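Local coordinates for heme-binding protein A (PDB 3TPA) that probably binds glutathione as an extracellular solute-binding protein of family 5, despite a name that refers to heme, at residues L271-L276 and G408-T413; A291-T296 and P477-A482; W356-V361 and A394-R399; K398-G403 and T435-W440. The protein carries 1 engineered substitution. All coordinates share one frame; numbering follows the deposited sequence. Where two conformers were deposited one is given.

Contact 1 (L271-L276 and G408-T413)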
loop_
_atom_site.group_PDB
_atom_site.type_symbol
_atom_site.label_atom_id
_atom_site.label_comp_id
_atom_site.label_asym_id
_atom_site.label_seq_id
_atom_site.Cartn_x
_atom_site.Cartn_y
_atom_site.Cartn_z
ATOM N N LEU A 271 1.397 9.539 2.146
ATOM C CA LEU A 271 1.407 10.979 2.411
ATOM C C LEU A 271 2.015 11.223 3.771
ATOM O O LEU A 271 1.628 10.590 4.756
ATOM C CB LEU A 271 -0.018 11.549 2.417
ATOM C CG LEU A 271 -0.157 13.048 2.776
ATOM C CD1 LEU A 271 0.530 13.916 1.725
ATOM C CD2 LEU A 271 -1.652 13.480 2.945
ATOM N N ALA A 272 2.984 12.129 3.822
ATOM C CA ALA A 272 3.536 12.573 5.089
ATOM C C ALA A 272 2.953 13.945 5.281
ATOM O O ALA A 272 2.956 14.746 4.356
ATOM C CB ALA A 272 5.056 12.655 5.012
ATOM N N TYR A 273 2.439 14.225 6.470
ATOM C CA TYR A 273 1.739 15.490 6.686
ATOM C C TYR A 273 1.927 15.963 8.109
ATOM O O TYR A 273 2.360 15.210 8.961
ATOM C CB TYR A 273 0.243 15.341 6.392
ATOM C CG TYR A 273 -0.469 14.329 7.258
ATOM C CD1 TYR A 273 -1.061 14.703 8.461
ATOM C CD2 TYR A 273 -0.555 12.994 6.873
ATOM C CE1 TYR A 273 -1.726 13.781 9.253
ATOM C CE2 TYR A 273 -1.230 12.068 7.653
ATOM C CZ TYR A 273 -1.807 12.464 8.840
ATOM O OH TYR A 273 -2.452 11.541 9.624
ATOM N N ILE A 274 1.570 17.214 8.365
ATOM C CA ILE A 274 1.484 17.704 9.728
ATOM C C ILE A 274 0.007 17.629 10.110
ATOM O O ILE A 274 -0.831 18.264 9.482
ATOM C CB ILE A 274 1.986 19.152 9.844
ATOM C CG1 ILE A 274 3.445 19.285 9.392
ATOM C CG2 ILE A 274 1.796 19.690 11.266
ATOM C CD1 ILE A 274 4.461 18.460 10.239
ATOM N N GLY A 275 -0.323 16.850 11.133
ATOM C CA GLY A 275 -1.704 16.742 11.573
ATOM C C GLY A 275 -1.972 17.921 12.489
ATOM O O GLY A 275 -1.077 18.344 13.209
ATOM N N LEU A 276 -3.186 18.464 12.442
ATOM C CA LEU A 276 -3.590 19.527 13.351
ATOM C C LEU A 276 -4.881 19.138 14.051
ATOM O O LEU A 276 -5.893 18.839 13.407
ATOM C CB LEU A 276 -3.792 20.831 12.580
ATOM C CG LEU A 276 -2.590 21.371 11.803
ATOM C CD1 LEU A 276 -2.988 22.605 10.957
ATOM C CD2 LEU A 276 -1.467 21.716 12.766
ATOM N N GLY A 408 1.372 17.530 14.899
ATOM C CA GLY A 408 2.267 16.387 14.856
ATOM C C GLY A 408 2.676 15.964 13.461
ATOM O O GLY A 408 2.080 16.374 12.453
ATOM N N THR A 409 3.689 15.102 13.423
ATOM C CA THR A 409 4.254 14.582 12.188
ATOM C C THR A 409 3.720 13.181 11.978
ATOM O O THR A 409 4.071 12.256 12.713
ATOM C CB THR A 409 5.792 14.493 12.254
ATOM O OG1 THR A 409 6.170 13.710 13.387
ATOM C CG2 THR A 409 6.425 15.877 12.364
ATOM N N TYR A 410 2.883 13.025 10.961
ATOM C CA TYR A 410 2.200 11.768 10.725
ATOM C C TYR A 410 2.350 11.356 9.266
ATOM O O TYR A 410 2.784 12.150 8.412
ATOM C CB TYR A 410 0.708 11.914 11.091
ATOM C CG TYR A 410 0.488 12.382 12.522
ATOM C CD1 TYR A 410 0.713 11.522 13.600
ATOM C CD2 TYR A 410 0.084 13.685 12.797
ATOM C CE1 TYR A 410 0.519 11.942 14.912
ATOM C CE2 TYR A 410 -0.128 14.113 14.107
ATOM C CZ TYR A 410 0.095 13.238 15.158
ATOM O OH TYR A 410 -0.108 13.654 16.458
ATOM N N GLY A 411 1.993 10.113 8.985
ATOM C CA GLY A 411 2.021 9.608 7.630
ATOM C C GLY A 411 0.902 8.608 7.419
ATOM O O GLY A 411 0.403 7.996 8.370
ATOM N N TRP A 412 0.482 8.460 6.172
ATOM C CA TRP A 412 -0.511 7.453 5.835
ATOM C C TRP A 412 -0.094 6.732 4.561
ATOM O O TRP A 412 0.418 7.355 3.631
ATOM C CB TRP A 412 -1.886 8.109 5.633
ATOM C CG TRP A 412 -2.938 7.154 5.132
ATOM C CD1 TRP A 412 -3.394 7.029 3.842
ATOM C CD2 TRP A 412 -3.653 6.191 5.908
ATOM N NE1 TRP A 412 -4.346 6.043 3.773
ATOM C CE2 TRP A 412 -4.528 5.513 5.029
ATOM C CE3 TRP A 412 -3.641 5.832 7.267
ATOM C CZ2 TRP A 412 -5.381 4.503 5.459
ATOM C CZ3 TRP A 412 -4.492 4.829 7.694
ATOM C CH2 TRP A 412 -5.352 4.174 6.791
ATOM N N THR A 413 -0.323 5.424 4.525
ATOM C CA THR A 413 -0.094 4.625 3.327
ATOM C C THR A 413 -1.381 3.946 2.909
ATOM O O THR A 413 -2.031 3.284 3.718
ATOM C CB THR A 413 0.982 3.547 3.573
ATOM O OG1 THR A 413 2.235 4.187 3.834
ATOM C CG2 THR A 413 1.123 2.633 2.354
HETATM O O HOH W 1 -2.111 8.994 9.058
#
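Over one face of the Y273 ring lies CB of Y410, 3.9 Å from the ring centroid in a CH-pi contact, and Y410 O also stands above the ring, offset toward its rim. The pair belongs to an antiparallel ladder within the six-stranded mixed sheet, joining strand 261-276 to strand 407-413. CB of Y410 comes within 3.4 Å of Y273 CZ. The Y410 ring receives the backbone of G275 at its edge, G275 N lying 3.6 Å from CD2, and the absence of a side chain at G275 lets the phenol settle against the main chain. The Y273 and Y410 rings are oblique, their planes at 39°. L271 with W412, Y273 with Y410 and G275 with G408 are hydrogen-bonded pairs, each closed by two backbone bonds; Y410 N to Y273 O is almost straight, at 175°. In Y273 a chi1 of 61° sets CG between the backbone N and the carbonyl carbon, the crowded position. On the other face of the sheet the non-hydrogen-bonded pair I274 and T409 meets through I274 CD1 and T409 CG2, 3.9 Å apart. Partners elsewhere fix the polar ends: Y410 OH bonds to T400 OG1, T409 OG1 to Q358 N, and W412 NE1 to N421 O. Strand 478-491 flanks the ladder beyond 271-276. A water in the plane of the Y273 ring ties side chain to backbone, lying 2.6 Å from Y273 OH and donating to G411 O at 2.8 Å.

Contact 2 (A291-T296 and P477-A482)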
loop_
_atom_site.group_PDB
_atom_site.type_symbol
_atom_site.label_atom_id
_atom_site.label_comp_id
_atom_site.label_asym_id
_atom_site.label_seq_id
_atom_site.Cartn_x
_atom_site.Cartn_y
_atom_site.Cartn_z
ATOM N N ALA A 291 -2.767 29.775 8.169
ATOM C CA ALA A 291 -1.515 30.452 8.516
ATOM C C ALA A 291 -0.342 29.474 8.730
ATOM O O ALA A 291 0.758 29.663 8.186
ATOM C CB ALA A 291 -1.710 31.348 9.758
ATOM N N LEU A 292 -0.568 28.442 9.533
ATOM C CA LEU A 292 0.461 27.426 9.783
ATOM C C LEU A 292 0.869 26.735 8.500
ATOM O O LEU A 292 2.009 26.307 8.347
ATOM C CB LEU A 292 -0.061 26.393 10.774
ATOM C CG LEU A 292 -0.363 27.011 12.130
ATOM C CD1 LEU A 292 -0.899 25.977 13.084
ATOM C CD2 LEU A 292 0.899 27.705 12.695
ATOM N N HIS A 293 -0.088 26.627 7.579
ATOM C CA HIS A 293 0.130 26.001 6.263
ATOM C C HIS A 293 1.049 26.911 5.438
ATOM O O HIS A 293 2.033 26.454 4.863
ATOM C CB HIS A 293 -1.225 25.758 5.573
ATOM C CG HIS A 293 -1.182 24.741 4.479
ATOM N ND1 HIS A 293 -2.230 23.861 4.230
ATOM C CD2 HIS A 293 -0.223 24.447 3.572
ATOM C CE1 HIS A 293 -1.908 23.085 3.216
ATOM N NE2 HIS A 293 -0.690 23.419 2.793
ATOM N N HIS A 294 0.748 28.207 5.414
ATOM C CA HIS A 294 1.622 29.180 4.752
ATOM C C HIS A 294 3.021 29.206 5.347
ATOM O O HIS A 294 3.966 29.561 4.664
ATOM C CB HIS A 294 1.042 30.608 4.807
ATOM C CG HIS A 294 0.013 30.889 3.760
ATOM N ND1 HIS A 294 0.318 30.954 2.418
ATOM C CD2 HIS A 294 -1.313 31.130 3.857
ATOM C CE1 HIS A 294 -0.779 31.210 1.729
ATOM N NE2 HIS A 294 -1.780 31.336 2.579
ATOM N N ALA A 295 3.146 28.849 6.622
ATOM C CA ALA A 295 4.438 28.874 7.299
ATOM C C ALA A 295 5.090 27.497 7.352
ATOM O O ALA A 295 5.919 27.240 8.212
ATOM C CB ALA A 295 4.299 29.446 8.700
ATOM N N THR A 296 4.684 26.615 6.445
ATOM C CA THR A 296 5.274 25.284 6.325
ATOM C C THR A 296 6.082 25.271 5.030
ATOM O O THR A 296 5.527 25.339 3.933
ATOM C CB THR A 296 4.196 24.146 6.336
ATOM O OG1 THR A 296 3.436 24.213 7.546
ATOM C CG2 THR A 296 4.844 22.757 6.260
ATOM N N PRO A 477 -7.276 20.997 7.380
ATOM C CA PRO A 477 -7.185 20.316 8.690
ATOM C C PRO A 477 -5.848 19.600 8.953
ATOM O O PRO A 477 -5.465 19.374 10.112
ATOM C CB PRO A 477 -8.333 19.298 8.637
ATOM C CG PRO A 477 -8.587 19.068 7.208
ATOM C CD PRO A 477 -8.289 20.373 6.506
ATOM N N ILE A 478 -5.178 19.193 7.882
ATOM C CA ILE A 478 -3.802 18.725 7.961
ATOM C C ILE A 478 -3.054 19.469 6.877
ATOM O O ILE A 478 -3.665 20.026 5.967
ATOM C CB ILE A 478 -3.638 17.204 7.730
ATOM C CG1 ILE A 478 -3.986 16.807 6.289
ATOM C CG2 ILE A 478 -4.475 16.373 8.755
ATOM C CD1 ILE A 478 -3.721 15.321 6.012
ATOM N N ILE A 479 -1.733 19.490 6.986
ATOM C CA ILE A 479 -0.887 20.137 5.996
ATOM C C ILE A 479 -0.083 19.055 5.292
ATOM O O ILE A 479 0.929 18.598 5.811
ATOM C CB ILE A 479 0.072 21.124 6.683
ATOM C CG1 ILE A 479 -0.709 22.187 7.465
ATOM C CG2 ILE A 479 1.007 21.783 5.671
ATOM C CD1 ILE A 479 0.104 22.926 8.508
ATOM N N PRO A 480 -0.536 18.624 4.106
ATOM C CA PRO A 480 0.258 17.655 3.342
ATOM C C PRO A 480 1.589 18.270 2.957
ATOM O O PRO A 480 1.612 19.438 2.583
ATOM C CB PRO A 480 -0.587 17.441 2.079
ATOM C CG PRO A 480 -2.022 17.760 2.537
ATOM C CD PRO A 480 -1.793 18.964 3.413
ATOM N N PHE A 481 2.681 17.519 3.055
ATOM C CA PHE A 481 3.952 18.024 2.536
ATOM C C PHE A 481 4.772 17.091 1.626
ATOM O O PHE A 481 5.568 17.573 0.829
ATOM C CB PHE A 481 4.829 18.609 3.661
ATOM C CG PHE A 481 5.259 17.602 4.708
ATOM C CD1 PHE A 481 6.336 16.753 4.475
ATOM C CD2 PHE A 481 4.606 17.539 5.943
ATOM C CE1 PHE A 481 6.746 15.830 5.439
ATOM C CE2 PHE A 481 5.011 16.624 6.926
ATOM C CZ PHE A 481 6.085 15.760 6.663
ATOM N N ALA A 482 4.599 15.774 1.725
ATOM C CA ALA A 482 5.422 14.888 0.900
ATOM C C ALA A 482 4.778 13.561 0.557
ATOM O O ALA A 482 3.948 13.025 1.311
ATOM C CB ALA A 482 6.761 14.631 1.575
#
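Helix-on-sheet packing joins H293, in the last turn of helix 286-294, to I479 of strand 478-491, a member of the six-stranded sheet. The imidazole offers a face to the isoleucine: I479 CG2 stands over the ring centre, 3.7 Å from the centroid and 14° off the normal, in a CH-pi contact. The H293 and I479 side chains run past one another antiparallel. The other branch of I479 ends in CD1, which reaches T296 OG1 at 3.7 Å and L292 CB at 4.1 Å, so both branches of one side chain are held against the helix end. P480 adds a marginal touch, its CD 4.1 Å from H293 CE1. T296 turns its hydroxyl back to the last helical turn, OG1 donating to L292 O at 2.7 Å, and W379 NE1 also bonds that oxygen. Further along the strand, F481 and A482 both face A272 in a classic beta bulge. The imidazole nitrogens find their partners outside the two segments, ND1 with S476 OG and NE2 with K298 NZ, the latter also bonded to P480 O. No hydrogen bond links 291-296 to 477-482 directly. A protonated lysine at NE2 would be consistent with a neutral imidazole carrying its proton on ND1, so that the ring meets I479 as a flat surface pinned at both nitrogens.

Contact 3 (W356-V361 and A394-R399)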
loop_
_atom_site.group_PDB
_atom_site.type_symbol
_atom_site.label_atom_id
_atom_site.label_comp_id
_atom_site.label_asym_id
_atom_site.label_seq_id
_atom_site.Cartn_x
_atom_site.Cartn_y
_atom_site.Cartn_z
ATOM N N TRP A 356 4.094 17.102 18.146
ATOM C CA TRP A 356 4.405 15.733 18.505
ATOM C C TRP A 356 5.269 15.073 17.430
ATOM O O TRP A 356 4.838 14.910 16.287
ATOM C CB TRP A 356 3.116 14.942 18.719
ATOM C CG TRP A 356 2.403 15.359 19.975
ATOM C CD1 TRP A 356 2.372 16.615 20.518
ATOM C CD2 TRP A 356 1.664 14.519 20.867
ATOM N NE1 TRP A 356 1.642 16.610 21.680
ATOM C CE2 TRP A 356 1.193 15.337 21.916
ATOM C CE3 TRP A 356 1.339 13.156 20.875
ATOM C CZ2 TRP A 356 0.418 14.836 22.970
ATOM C CZ3 TRP A 356 0.561 12.667 21.913
ATOM C CH2 TRP A 356 0.118 13.502 22.948
ATOM N N VAL A 357 6.492 14.705 17.802
ATOM C CA VAL A 357 7.419 14.029 16.884
ATOM C C VAL A 357 7.169 12.518 16.845
ATOM O O VAL A 357 7.046 11.884 17.887
ATOM C CB VAL A 357 8.889 14.298 17.275
ATOM C CG1 VAL A 357 9.850 13.570 16.337
ATOM C CG2 VAL A 357 9.179 15.790 17.282
ATOM N N GLN A 358 7.085 11.948 15.642
ATOM C CA GLN A 358 6.906 10.503 15.492
ATOM C C GLN A 358 8.211 9.767 15.832
ATOM O O GLN A 358 9.254 10.054 15.257
ATOM C CB GLN A 358 6.432 10.149 14.079
ATOM C CG GLN A 358 6.337 8.661 13.834
ATOM C CD GLN A 358 5.549 8.291 12.602
ATOM O OE1 GLN A 358 4.526 8.891 12.296
ATOM N NE2 GLN A 358 6.010 7.274 11.897
ATOM N N PRO A 359 8.153 8.825 16.786
ATOM C CA PRO A 359 9.392 8.246 17.306
ATOM C C PRO A 359 9.883 7.016 16.540
ATOM O O PRO A 359 10.999 6.580 16.783
ATOM C CB PRO A 359 9.001 7.858 18.726
ATOM C CG PRO A 359 7.587 7.452 18.587
ATOM C CD PRO A 359 6.984 8.390 17.570
ATOM N N VAL A 360 9.065 6.468 15.650
ATOM C CA VAL A 360 9.435 5.281 14.884
ATOM C C VAL A 360 9.374 5.588 13.399
ATOM O O VAL A 360 8.288 5.798 12.857
ATOM C CB VAL A 360 8.496 4.110 15.178
ATOM C CG1 VAL A 360 8.754 2.953 14.219
ATOM C CG2 VAL A 360 8.663 3.650 16.617
ATOM N N VAL A 361 10.531 5.611 12.741
ATOM C CA VAL A 361 10.597 6.002 11.338
ATOM C C VAL A 361 9.831 5.052 10.417
ATOM O O VAL A 361 9.855 3.830 10.589
ATOM C CB VAL A 361 12.037 6.158 10.850
ATOM C CG1 VAL A 361 12.768 7.176 11.708
ATOM C CG2 VAL A 361 12.756 4.821 10.890
ATOM N N ALA A 394 3.612 3.556 21.143
ATOM C CA ALA A 394 2.237 3.287 21.547
ATOM C C ALA A 394 1.514 4.503 22.120
ATOM O O ALA A 394 0.340 4.711 21.818
ATOM C CB ALA A 394 2.180 2.118 22.534
ATOM N N ASP A 395 2.204 5.296 22.943
ATOM C CA ASP A 395 1.595 6.482 23.546
ATOM C C ASP A 395 1.294 7.515 22.482
ATOM O O ASP A 395 0.217 8.102 22.457
ATOM C CB ASP A 395 2.501 7.119 24.613
ATOM C CG ASP A 395 2.507 6.344 25.917
ATOM O OD1 ASP A 395 1.521 5.633 26.189
ATOM O OD2 ASP A 395 3.505 6.444 26.669
ATOM N N PHE A 396 2.274 7.726 21.617
ATOM C CA PHE A 396 2.181 8.665 20.504
ATOM C C PHE A 396 0.898 8.399 19.730
ATOM O O PHE A 396 0.099 9.300 19.482
ATOM C CB PHE A 396 3.411 8.482 19.607
ATOM C CG PHE A 396 3.371 9.263 18.313
ATOM C CD1 PHE A 396 3.690 10.607 18.285
ATOM C CD2 PHE A 396 3.049 8.625 17.113
ATOM C CE1 PHE A 396 3.673 11.319 17.084
ATOM C CE2 PHE A 396 3.029 9.319 15.910
ATOM C CZ PHE A 396 3.348 10.668 15.896
ATOM N N ASN A 397 0.695 7.142 19.369
ATOM C CA ASN A 397 -0.496 6.753 18.625
ATOM C C ASN A 397 -1.800 6.824 19.406
ATOM O O ASN A 397 -2.798 7.293 18.884
ATOM C CB ASN A 397 -0.330 5.354 18.036
ATOM C CG ASN A 397 0.590 5.349 16.844
ATOM O OD1 ASN A 397 0.551 6.266 16.026
ATOM N ND2 ASN A 397 1.434 4.334 16.745
ATOM N N LYS A 398 -1.805 6.343 20.642
ATOM C CA LYS A 398 -3.054 6.292 21.399
ATOM C C LYS A 398 -3.515 7.689 21.800
ATOM O O LYS A 398 -4.691 8.017 21.704
ATOM C CB LYS A 398 -2.932 5.391 22.628
ATOM C CG LYS A 398 -4.246 5.176 23.348
ATOM C CD LYS A 398 -4.062 4.279 24.561
ATOM C CE LYS A 398 -5.404 4.000 25.233
ATOM N NZ LYS A 398 -5.236 3.328 26.546
ATOM N N ARG A 399 -2.587 8.532 22.224
ATOM C CA ARG A 399 -2.994 9.871 22.646
ATOM C C ARG A 399 -3.255 10.801 21.474
ATOM O O ARG A 399 -3.863 11.851 21.634
ATOM C CB ARG A 399 -1.971 10.488 23.590
ATOM C CG ARG A 399 -1.777 9.689 24.852
ATOM C CD ARG A 399 -0.716 10.315 25.709
ATOM N NE ARG A 399 -0.282 9.390 26.741
ATOM C CZ ARG A 399 0.565 9.708 27.710
ATOM N NH1 ARG A 399 1.059 10.934 27.775
ATOM N NH2 ARG A 399 0.906 8.805 28.611
#
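F396 on helix 393-401 lays one ring face against the turn of backbone at Q358 and P359. Q358 CA and P359 CD both sit over that face, each offset toward the rim, at 3.9 Å and 4.0 Å from the F396 centroid, and both are CH-pi contacts. Q358 CB adds a touch at 3.6 Å to F396 CZ. Carbonyl oxygens come up around the ring as well: W356 O lies at its edge, in plane, and V357 O is 3.5 Å from F396 CE1. CG of F396 is anti to the backbone N (chi1 173°), directing CG off the helix toward the loop. One turn later, R399 CB meets the edge of the W356 indole, 3.7 Å from CH2. Farther out, the loop is braced by Q358 NE2, which donates to V360 O at 2.9 Å and 172°, and by a weak bond from T409 OG1 to W356 O. E354 OE1 holds the indole nitrogen, and the Y410 ring also meets F396. The helix belongs to a beta-alpha-beta crossover from strand 384-389 to strand 407-413 that passes over strand 351-356, so F396 packs where that middle strand runs out into its loop. With no hydrogen bond between the two segments, their contact rests on apolar contacts and C-H groups over an aromatic face, while W356 O, in the ring plane, would meet the slightly positive rim.

Contact 4 (K398-G403 and T435-W440)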
loop_
_atom_site.group_PDB
_atom_site.type_symbol
_atom_site.label_atom_id
_atom_site.label_comp_id
_atom_site.label_asym_id
_atom_site.label_seq_id
_atom_site.Cartn_x
_atom_site.Cartn_y
_atom_site.Cartn_z
ATOM N N LYS A 398 -1.805 6.343 20.642
ATOM C CA LYS A 398 -3.054 6.292 21.399
ATOM C C LYS A 398 -3.515 7.689 21.800
ATOM O O LYS A 398 -4.691 8.017 21.704
ATOM C CB LYS A 398 -2.932 5.391 22.628
ATOM C CG LYS A 398 -4.246 5.176 23.348
ATOM C CD LYS A 398 -4.062 4.279 24.561
ATOM C CE LYS A 398 -5.404 4.000 25.233
ATOM N NZ LYS A 398 -5.236 3.328 26.546
ATOM N N ARG A 399 -2.587 8.532 22.224
ATOM C CA ARG A 399 -2.994 9.871 22.646
ATOM C C ARG A 399 -3.255 10.801 21.474
ATOM O O ARG A 399 -3.863 11.851 21.634
ATOM C CB ARG A 399 -1.971 10.488 23.590
ATOM C CG ARG A 399 -1.777 9.689 24.852
ATOM C CD ARG A 399 -0.716 10.315 25.709
ATOM N NE ARG A 399 -0.282 9.390 26.741
ATOM C CZ ARG A 399 0.565 9.708 27.710
ATOM N NH1 ARG A 399 1.059 10.934 27.775
ATOM N NH2 ARG A 399 0.906 8.805 28.611
ATOM N N THR A 400 -2.779 10.425 20.296
ATOM C CA THR A 400 -3.121 11.174 19.102
ATOM C C THR A 400 -4.569 10.849 18.728
ATOM O O THR A 400 -5.380 11.757 18.529
ATOM C CB THR A 400 -2.166 10.876 17.931
ATOM O OG1 THR A 400 -0.889 11.467 18.193
ATOM C CG2 THR A 400 -2.709 11.462 16.638
ATOM N N ARG A 401 -4.886 9.552 18.640
ATOM C CA ARG A 401 -6.244 9.121 18.334
ATOM C C ARG A 401 -7.249 9.747 19.306
ATOM O O ARG A 401 -8.346 10.135 18.916
ATOM C CB ARG A 401 -6.341 7.588 18.352
ATOM C CG ARG A 401 -5.482 6.915 17.281
ATOM C CD ARG A 401 -5.717 5.407 17.210
ATOM N NE ARG A 401 -5.137 4.684 18.341
ATOM C CZ ARG A 401 -4.020 3.959 18.282
ATOM N NH1 ARG A 401 -3.346 3.849 17.147
ATOM N NH2 ARG A 401 -3.576 3.331 19.360
ATOM N N GLU A 402 -6.861 9.862 20.569
ATOM C CA GLU A 402 -7.755 10.420 21.585
ATOM C C GLU A 402 -7.831 11.941 21.613
ATOM O O GLU A 402 -8.604 12.506 22.376
ATOM C CB GLU A 402 -7.372 9.890 22.965
ATOM C CG GLU A 402 -7.625 8.401 23.112
ATOM C CD GLU A 402 -6.989 7.840 24.352
ATOM O OE1 GLU A 402 -6.245 8.592 25.015
ATOM O OE2 GLU A 402 -7.224 6.651 24.652
ATOM N N GLY A 403 -7.030 12.613 20.792
ATOM C CA GLY A 403 -7.131 14.066 20.693
ATOM C C GLY A 403 -6.348 14.872 21.717
ATOM O O GLY A 403 -6.643 16.042 21.947
ATOM N N THR A 435 -8.459 6.915 12.853
ATOM C CA THR A 435 -7.450 7.292 11.865
ATOM C C THR A 435 -7.580 8.749 11.420
ATOM O O THR A 435 -6.695 9.274 10.754
ATOM C CB THR A 435 -7.484 6.357 10.654
ATOM O OG1 THR A 435 -8.843 6.214 10.212
ATOM C CG2 THR A 435 -6.932 4.980 11.044
ATOM N N ASN A 436 -8.678 9.399 11.793
ATOM C CA ASN A 436 -8.890 10.806 11.462
ATOM C C ASN A 436 -8.339 11.570 12.641
ATOM O O ASN A 436 -9.063 11.922 13.584
ATOM C CB ASN A 436 -10.390 11.087 11.198
ATOM C CG ASN A 436 -10.703 12.568 10.962
ATOM O OD1 ASN A 436 -9.876 13.437 11.214
ATOM N ND2 ASN A 436 -11.934 12.857 10.498
ATOM N N TYR A 437 -7.025 11.780 12.606
ATOM C CA TYR A 437 -6.291 12.387 13.712
ATOM C C TYR A 437 -6.725 13.836 13.926
ATOM O O TYR A 437 -6.915 14.268 15.060
ATOM C CB TYR A 437 -4.802 12.364 13.421
ATOM C CG TYR A 437 -4.161 10.996 13.469
ATOM C CD1 TYR A 437 -4.842 9.900 13.966
ATOM C CD2 TYR A 437 -2.851 10.816 13.049
ATOM C CE1 TYR A 437 -4.248 8.659 14.027
ATOM C CE2 TYR A 437 -2.247 9.579 13.110
ATOM C CZ TYR A 437 -2.949 8.504 13.605
ATOM O OH TYR A 437 -2.336 7.271 13.663
ATOM N N SER A 438 -6.892 14.572 12.830
ATOM C CA SER A 438 -7.276 15.988 12.912
ATOM C C SER A 438 -8.670 16.225 13.518
ATOM O O SER A 438 -8.952 17.313 14.016
ATOM C CB SER A 438 -7.198 16.656 11.527
ATOM O OG SER A 438 -8.279 16.251 10.704
ATOM N N ARG A 439 -9.535 15.216 13.462
ATOM C CA ARG A 439 -10.909 15.325 13.989
ATOM C C ARG A 439 -11.793 16.230 13.156
ATOM O O ARG A 439 -12.888 16.599 13.578
ATOM C CB ARG A 439 -10.931 15.818 15.442
ATOM C CG ARG A 439 -10.019 15.041 16.389
ATOM C CD ARG A 439 -10.748 14.802 17.732
ATOM N NE ARG A 439 -10.207 13.631 18.393
ATOM C CZ ARG A 439 -10.881 12.861 19.224
ATOM N NH1 ARG A 439 -12.143 13.126 19.516
ATOM N NH2 ARG A 439 -10.277 11.823 19.758
ATOM N N TRP A 440 -11.325 16.594 11.971
ATOM C CA TRP A 440 -12.108 17.468 11.104
ATOM C C TRP A 440 -13.231 16.695 10.425
ATOM O O TRP A 440 -13.065 15.528 10.060
ATOM C CB TRP A 440 -11.219 18.109 10.040
ATOM C CG TRP A 440 -11.972 18.964 9.042
ATOM C CD1 TRP A 440 -12.451 20.235 9.235
ATOM C CD2 TRP A 440 -12.300 18.616 7.693
ATOM N NE1 TRP A 440 -13.086 20.682 8.087
ATOM C CE2 TRP A 440 -12.988 19.711 7.128
ATOM C CE3 TRP A 440 -12.074 17.483 6.904
ATOM C CZ2 TRP A 440 -13.457 19.701 5.824
ATOM C CZ3 TRP A 440 -12.557 17.474 5.598
ATOM C CH2 TRP A 440 -13.249 18.571 5.082
HETATM O O HOH W 2 -7.652 12.798 17.134
HETATM O O HOH W 3 -9.372 10.565 15.990
HETATM O O HOH W 4 -3.616 5.034 14.592
#
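T400 presses its methyl onto the Y437 ring, CG2 lying 3.5 Å from CG and 3.6 Å from the centroid in a CH-pi contact, offset toward the rim. That methyl is anti to the T400 backbone N, which leaves OG1 to bond F396 O. This is the tight side of a contact between the C-terminal end of helix 393-401 and the loop 435-440. The helix ends in a Schellman motif, with G403 at positive phi. Beside it the R439 guanidinium takes a carbonyl of the last turn: NH2 donates to R401 O at 2.7 Å, in the carbonyl plane and on a lone pair, though bent to 136°. A positive group at a helix C terminus is probably stabilised by the partial negative charge there. The loose side is hydrated. Water 2 accepts from R439 NE at 3.0 Å and lies 2.6 Å from Y437 O and 2.9 Å from T400 O, and a second water sits between R401 O and N436 O. A third lies between Y437 OH and R401 NH1, but that arginine has two conformers, so the bridge is doubtful. N436 is the centre of an inverse gamma turn, and its ND2 bonds W440 O at 2.9 Å. Around the contact, Y437 meets Y410 of strand 407-413 edge-to-face, S438 bonds T278 beyond strand 261-276, and W440 packs on helix 458-475, so the loop is lodged between the sheet and that helix.

Along the chain, segment 271-276, on strand 261-276, opens the long loop that contact 1 closes at 408-413. Before it closes, 291-296 begins contact 2, whose partner 477-482 comes later still, so contacts 1 and 2 cross; their strands 261-276 and 478-491 are neighbours in one sheet. Contact 3 (356-361 with 394-399) falls wholly within both of those loops. Contact 4 starts on the same helix, shares K398 and R399 with contact 3, and reaches forward to 435-440, crossing contact 1 but staying within contact 2. Together they tie helices 286-294 and 393-401, and the loops after strand 351-356 and helix 420-427, to the six-stranded sheet.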